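Local coordinates for inulin fructotransferase (Bacillus sp. snu-7, PDB 2INU), which probably cleaves inulin from its chain end by intramolecular fructosyl transfer, releasing a cyclic difructose dianhydride, at residues Pro277-Leu282 / Tyr317-Ile322. Numbering follows the deposited sequence.
Sequences PGMLRL and YGVVHI
Tyr317 swings its ring across to Arg281, the two side chains crossing at about a right angle. Its chi1 of -172° turns CG away from the backbone N, which brings CE2 over one face of the guanidinium, Tyr317 CE2 lying 3.7 Å from Arg281 NE, while Gly278 CA meets the ring edge 3.6 Å from Tyr317 CD2. Arg281 NE, in turn, bonds almost straight to Gly278 O at 2.8 Å, which ties the turn to the strand after it; an alanine in place of this arginine would probably leave that carbonyl without its NE-H and the tyrosine edge without the CD beside it. The opposite sheet face, carrying Leu280, Leu282, Val320 and Ile322, is tightly packed and buried: Leu282 CB lies 3.8 Å from Ile322 CD1. The face with Tyr317 and His321 is the more open to solvent, both being partly exposed, though His321 CD2 still sits over the centre of the phenol ring. At the turn, Val319 O accepts two hydrogen bonds, from Met279 N at 2.9 Å and Leu280 N at 3.2 Å. Beyond it, parallel strands 280-283 and 320-323 run in register, with strand 351-357 next, the stacking of successive coils in a right-handed parallel beta-helix.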
loop_
_atom_site.group_PDB
_atom_site.type_symbol
_atom_site.label_atom_id
_atom_site.label_comp_id
_atom_site.label_asym_id
_atom_site.label_seq_id
_atom_site.Cartn_x
_atom_site.Cartn_y
_atom_site.Cartn_z
ATOM N N PRO A 277 14.011 -22.774 -8.799
ATOM C CA PRO A 277 13.911 -22.265 -10.164
ATOM C C PRO A 277 12.478 -21.796 -10.424
ATOM O O PRO A 277 11.535 -22.315 -9.834
ATOM C CB PRO A 277 14.272 -23.492 -10.988
ATOM C CG PRO A 277 15.383 -24.077 -10.195
ATOM C CD PRO A 277 14.933 -23.931 -8.747
ATOM N N GLY A 278 12.334 -20.798 -11.289
ATOM C CA GLY A 278 11.019 -20.279 -11.631
ATOM C C GLY A 278 10.197 -19.641 -10.517
ATOM O O GLY A 278 9.083 -20.078 -10.228
HETATM N N MSE A 279 10.727 -18.583 -9.909
HETATM C CA MSE A 279 10.032 -17.873 -8.833
HETATM C C MSE A 279 8.960 -16.961 -9.427
HETATM O O MSE A 279 7.906 -16.736 -8.823
HETATM C CB MSE A 279 11.037 -17.038 -8.015
HETATM C CG MSE A 279 12.044 -17.865 -7.248
HETATM SE SE MSE A 279 13.603 -16.893 -6.660
HETATM C CE MSE A 279 12.777 -15.253 -6.057
ATOM N N LEU A 280 9.239 -16.457 -10.626
ATOM C CA LEU A 280 8.340 -15.552 -11.336
ATOM C C LEU A 280 8.042 -16.212 -12.681
ATOM O O LEU A 280 8.931 -16.334 -13.526
ATOM C CB LEU A 280 9.039 -14.205 -11.565
ATOM C CG LEU A 280 7.765 -13.110 -11.680
ATOM C CD1 LEU A 280 8.377 -12.028 -11.196
ATOM C CD2 LEU A 280 7.353 -13.084 -12.974
ATOM N N ARG A 281 6.795 -16.625 -12.893
ATOM C CA ARG A 281 6.437 -17.300 -14.140
ATOM C C ARG A 281 5.300 -16.696 -14.961
ATOM O O ARG A 281 4.208 -16.442 -14.458
ATOM C CB ARG A 281 6.106 -18.763 -13.861
ATOM C CG ARG A 281 7.170 -19.508 -13.073
ATOM C CD ARG A 281 6.860 -20.998 -13.042
ATOM N NE ARG A 281 7.495 -21.670 -11.913
ATOM C CZ ARG A 281 7.276 -22.939 -11.582
ATOM N NH1 ARG A 281 6.435 -23.673 -12.297
ATOM N NH2 ARG A 281 7.893 -23.476 -10.537
ATOM N N LEU A 282 5.578 -16.477 -16.240
ATOM C CA LEU A 282 4.596 -15.954 -17.186
ATOM C C LEU A 282 4.429 -17.066 -18.211
ATOM O O LEU A 282 5.206 -17.218 -19.154
ATOM C CB LEU A 282 5.074 -14.657 -17.841
ATOM C CG LEU A 282 4.333 -13.429 -17.294
ATOM C CD1 LEU A 282 4.563 -13.298 -15.799
ATOM C CD2 LEU A 282 4.797 -12.174 -18.017
ATOM N N TYR A 317 15.632 -23.243 -16.261
ATOM C CA TYR A 317 14.233 -22.813 -16.372
ATOM C C TYR A 317 14.257 -21.298 -16.210
ATOM O O TYR A 317 13.432 -20.584 -16.800
ATOM C CB TYR A 317 13.382 -23.420 -15.243
ATOM C CG TYR A 317 11.888 -23.195 -15.380
ATOM C CD1 TYR A 317 11.126 -23.964 -16.257
ATOM C CD2 TYR A 317 11.232 -22.222 -14.624
ATOM C CE1 TYR A 317 9.741 -23.785 -16.370
ATOM C CE2 TYR A 317 9.841 -22.026 -14.731
ATOM C CZ TYR A 317 9.107 -22.814 -15.609
ATOM O OH TYR A 317 7.748 -22.645 -15.712
ATOM N N GLY A 318 15.205 -20.821 -15.400
ATOM C CA GLY A 318 15.327 -19.397 -15.156
ATOM C C GLY A 318 14.596 -18.960 -13.901
ATOM O O GLY A 318 13.541 -19.508 -13.580
ATOM N N VAL A 319 15.157 -17.993 -13.179
ATOM C CA VAL A 319 14.517 -17.489 -11.967
ATOM C C VAL A 319 13.231 -16.817 -12.425
ATOM O O VAL A 319 12.206 -16.864 -11.739
ATOM C CB VAL A 319 15.396 -16.448 -11.245
ATOM C CG1 VAL A 319 14.672 -15.908 -10.027
ATOM C CG2 VAL A 319 16.716 -17.074 -10.834
ATOM N N VAL A 320 13.314 -16.181 -13.591
ATOM C CA VAL A 320 12.173 -15.515 -14.191
ATOM C C VAL A 320 11.951 -16.174 -15.538
ATOM O O VAL A 320 12.826 -16.146 -16.421
ATOM C CB VAL A 320 12.419 -14.006 -14.365
ATOM C CG1 VAL A 320 11.265 -13.379 -15.142
ATOM C CG2 VAL A 320 12.551 -13.347 -13.001
ATOM N N HIS A 321 10.767 -16.758 -15.678
ATOM C CA HIS A 321 10.397 -17.488 -16.874
ATOM C C HIS A 321 9.251 -16.801 -17.620
ATOM O O HIS A 321 8.151 -16.634 -17.079
ATOM C CB HIS A 321 10.011 -18.898 -16.438
ATOM C CG HIS A 321 9.786 -19.846 -17.558
ATOM N ND1 HIS A 321 8.614 -19.898 -18.283
ATOM C CD2 HIS A 321 10.584 -20.822 -18.076
ATOM C CE1 HIS A 321 8.699 -20.858 -19.188
ATOM N NE2 HIS A 321 9.877 -21.429 -19.081
ATOM N N ILE A 322 9.513 -16.405 -18.865
ATOM C CA ILE A 322 8.506 -15.711 -19.671
ATOM C C ILE A 322 8.159 -16.415 -20.982
ATOM O O ILE A 322 9.042 -16.721 -21.804
ATOM C CB ILE A 322 8.970 -14.292 -20.025
ATOM C CG1 ILE A 322 9.616 -13.629 -18.798
ATOM C CG2 ILE A 322 7.779 -13.460 -20.493
ATOM C CD1 ILE A 322 8.673 -13.378 -17.651
#